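Hypothetical protein TM1553 (Thermotoga maritima, PDB 1VRM) is an ApbE-family protein of Thermotoga maritima that, as in its relatives, probably binds FAD and transfers its FMN part to target proteins. Local coordinates at residues 193-197 / 226-232. Residue numbers count along the deposited sequence, not the author numbering.
Sequences GDVRI and KSGAVAT
Strands 194-197 and 229-232 run antiparallel, their axes 4.7 Å apart at 177°. Val195 and Val230 form the hydrogen-bonded pair (CA to CA 5.3 Å): Val195 N donates to Val230 O at 2.8 Å, and Val230 N to Val195 O at 2.9 Å. Arg196 faces Ala229 as a non-hydrogen-bonded pair, CA to CA 4.4 Å. Ile197 N reaches Gly228 O at 3.0 Å; Gly228 has positive phi (85/-153), which suits a residue without a side chain. Ile197 (chi1 m, chi2 m) points its CA-to-CB bond toward 226-232, CB 3.9 Å from Ser227 CA and CG2 3.6 Å from Lys226 O. Val195 (t) and Val230 (p) share one face of the sheet, Val195 CB lying 3.9 Å from Val230 CG1. The other face carries Asp194, Arg196, Ala229 and Ala231 and is covered by helices 166-181 and 272-296. There Arg196 (chi1 t, chi2 p, chi3 t, chi4 99°) bends over its cross-strand partner, CD 3.6 Å from Ala229 CB, so that NH1 donates to Gly228 O at 3.1 Å while NE forms a salt bridge with Asp172. One water joins Ile197 O (2.6 Å) to Gly228 N (2.8 Å). At the far end Gly193 has phi/psi 72/16, and Asp194 (chi1 m, chi2 -6°) swings OD1 to accept from Thr232 N at 3.2 Å. Thr232 (m) hydrogen-bonds through OG1 to Thr266 OG1; a water 2.7 Å from Thr232 OG1 donates to Gly193 O at 2.7 Å. Asp194 OD2 and Thr232 O approach an unidentified ligand, which may mark a pocket. The pair lies mid-sheet in the eight-stranded antiparallel sheet of this ApbE-family fold, between strands 186-191 and 262-269.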
loop_
_atom_site.group_PDB
_atom_site.type_symbol
_atom_site.label_atom_id
_atom_site.label_comp_id
_atom_site.label_asym_id
_atom_site.label_seq_id
_atom_site.Cartn_x
_atom_site.Cartn_y
_atom_site.Cartn_z
ATOM N N GLY A 193 2.906 -9.231 1.913
ATOM C CA GLY A 193 2.062 -9.712 0.757
ATOM C C GLY A 193 1.914 -8.752 -0.467
ATOM O O GLY A 193 0.961 -8.807 -1.300
ATOM N N ASP A 194 2.787 -7.773 -0.518
ATOM C CA ASP A 194 3.086 -7.006 -1.740
ATOM C C ASP A 194 4.465 -7.471 -2.201
ATOM O O ASP A 194 5.364 -7.671 -1.380
ATOM C CB ASP A 194 3.119 -5.524 -1.472
ATOM C CG ASP A 194 1.739 -4.958 -1.018
ATOM O OD1 ASP A 194 0.743 -5.718 -1.034
ATOM O OD2 ASP A 194 1.692 -3.758 -0.655
ATOM N N VAL A 195 4.684 -7.582 -3.510
ATOM C CA VAL A 195 5.937 -8.071 -4.044
ATOM C C VAL A 195 6.399 -7.210 -5.228
ATOM O O VAL A 195 5.572 -6.797 -6.088
ATOM C CB VAL A 195 5.775 -9.526 -4.550
ATOM C CG1 VAL A 195 7.075 -10.044 -5.131
ATOM C CG2 VAL A 195 5.321 -10.482 -3.411
ATOM N N ARG A 196 7.685 -6.899 -5.250
ATOM C CA ARG A 196 8.330 -6.269 -6.411
ATOM C C ARG A 196 9.460 -7.187 -6.907
ATOM O O ARG A 196 10.305 -7.604 -6.122
ATOM C CB ARG A 196 8.879 -4.905 -6.070
ATOM C CG ARG A 196 9.453 -4.161 -7.213
ATOM C CD ARG A 196 8.363 -3.670 -8.148
ATOM N NE ARG A 196 8.814 -2.604 -8.993
ATOM C CZ ARG A 196 9.186 -2.798 -10.219
ATOM N NH1 ARG A 196 9.201 -4.005 -10.677
ATOM N NH2 ARG A 196 9.615 -1.808 -10.941
ATOM N N ILE A 197 9.441 -7.518 -8.192
ATOM C CA ILE A 197 10.468 -8.348 -8.775
ATOM C C ILE A 197 11.715 -7.472 -9.044
ATOM O O ILE A 197 11.639 -6.429 -9.713
ATOM C CB ILE A 197 10.015 -9.025 -10.067
ATOM C CG1 ILE A 197 8.728 -9.822 -9.877
ATOM C CG2 ILE A 197 11.119 -9.868 -10.685
ATOM C CD1 ILE A 197 8.707 -10.750 -8.746
ATOM N N LYS A 226 7.933 -12.328 -14.339
ATOM C CA LYS A 226 9.360 -12.061 -14.594
ATOM C C LYS A 226 9.762 -10.630 -14.265
ATOM O O LYS A 226 10.935 -10.344 -14.209
ATOM C CB LYS A 226 9.804 -12.416 -16.033
ATOM C CG LYS A 226 9.858 -13.907 -16.389
ATOM C CD LYS A 226 10.428 -14.155 -17.840
ATOM C CE LYS A 226 11.906 -13.716 -17.990
ATOM N NZ LYS A 226 12.611 -14.400 -19.199
ATOM N N SER A 227 8.792 -9.742 -14.057
ATOM C CA SER A 227 9.013 -8.337 -13.808
ATOM C C SER A 227 7.746 -7.762 -13.174
ATOM O O SER A 227 6.726 -8.450 -13.095
ATOM C CB SER A 227 9.341 -7.592 -15.103
ATOM O OG SER A 227 8.226 -7.541 -16.003
ATOM N N GLY A 228 7.817 -6.522 -12.743
ATOM C CA GLY A 228 6.659 -5.800 -12.253
ATOM C C GLY A 228 6.387 -6.085 -10.795
ATOM O O GLY A 228 7.302 -6.376 -10.004
ATOM N N ALA A 229 5.117 -5.963 -10.418
ATOM C CA ALA A 229 4.771 -6.057 -9.038
ATOM C C ALA A 229 3.360 -6.581 -8.853
ATOM O O ALA A 229 2.537 -6.545 -9.754
ATOM C CB ALA A 229 4.865 -4.611 -8.384
ATOM N N VAL A 230 3.104 -7.084 -7.647
ATOM C CA VAL A 230 1.768 -7.505 -7.273
ATOM C C VAL A 230 1.518 -6.997 -5.849
ATOM O O VAL A 230 2.417 -7.015 -5.006
ATOM C CB VAL A 230 1.545 -9.019 -7.423
ATOM C CG1 VAL A 230 2.489 -9.874 -6.591
ATOM C CG2 VAL A 230 0.089 -9.359 -7.095
ATOM N N ALA A 231 0.307 -6.538 -5.587
ATOM C CA ALA A 231 -0.054 -6.049 -4.243
ATOM C C ALA A 231 -1.479 -6.525 -3.946
ATOM O O ALA A 231 -2.339 -6.493 -4.834
ATOM C CB ALA A 231 0.036 -4.528 -4.178
ATOM N N THR A 232 -1.760 -6.832 -2.682
ATOM C CA THR A 232 -3.053 -7.266 -2.252
ATOM C C THR A 232 -3.520 -6.388 -1.083
ATOM O O THR A 232 -2.735 -6.103 -0.150
ATOM C CB THR A 232 -3.016 -8.771 -1.889
ATOM O OG1 THR A 232 -2.737 -9.537 -3.070
ATOM C CG2 THR A 232 -4.358 -9.220 -1.296
HETATM O O HOH W 1 -0.145 -10.009 -3.409
HETATM O O HOH W 2 10.419 -5.714 -11.932
HETATM O O HOH W 3 10.060 -4.172 -13.640
#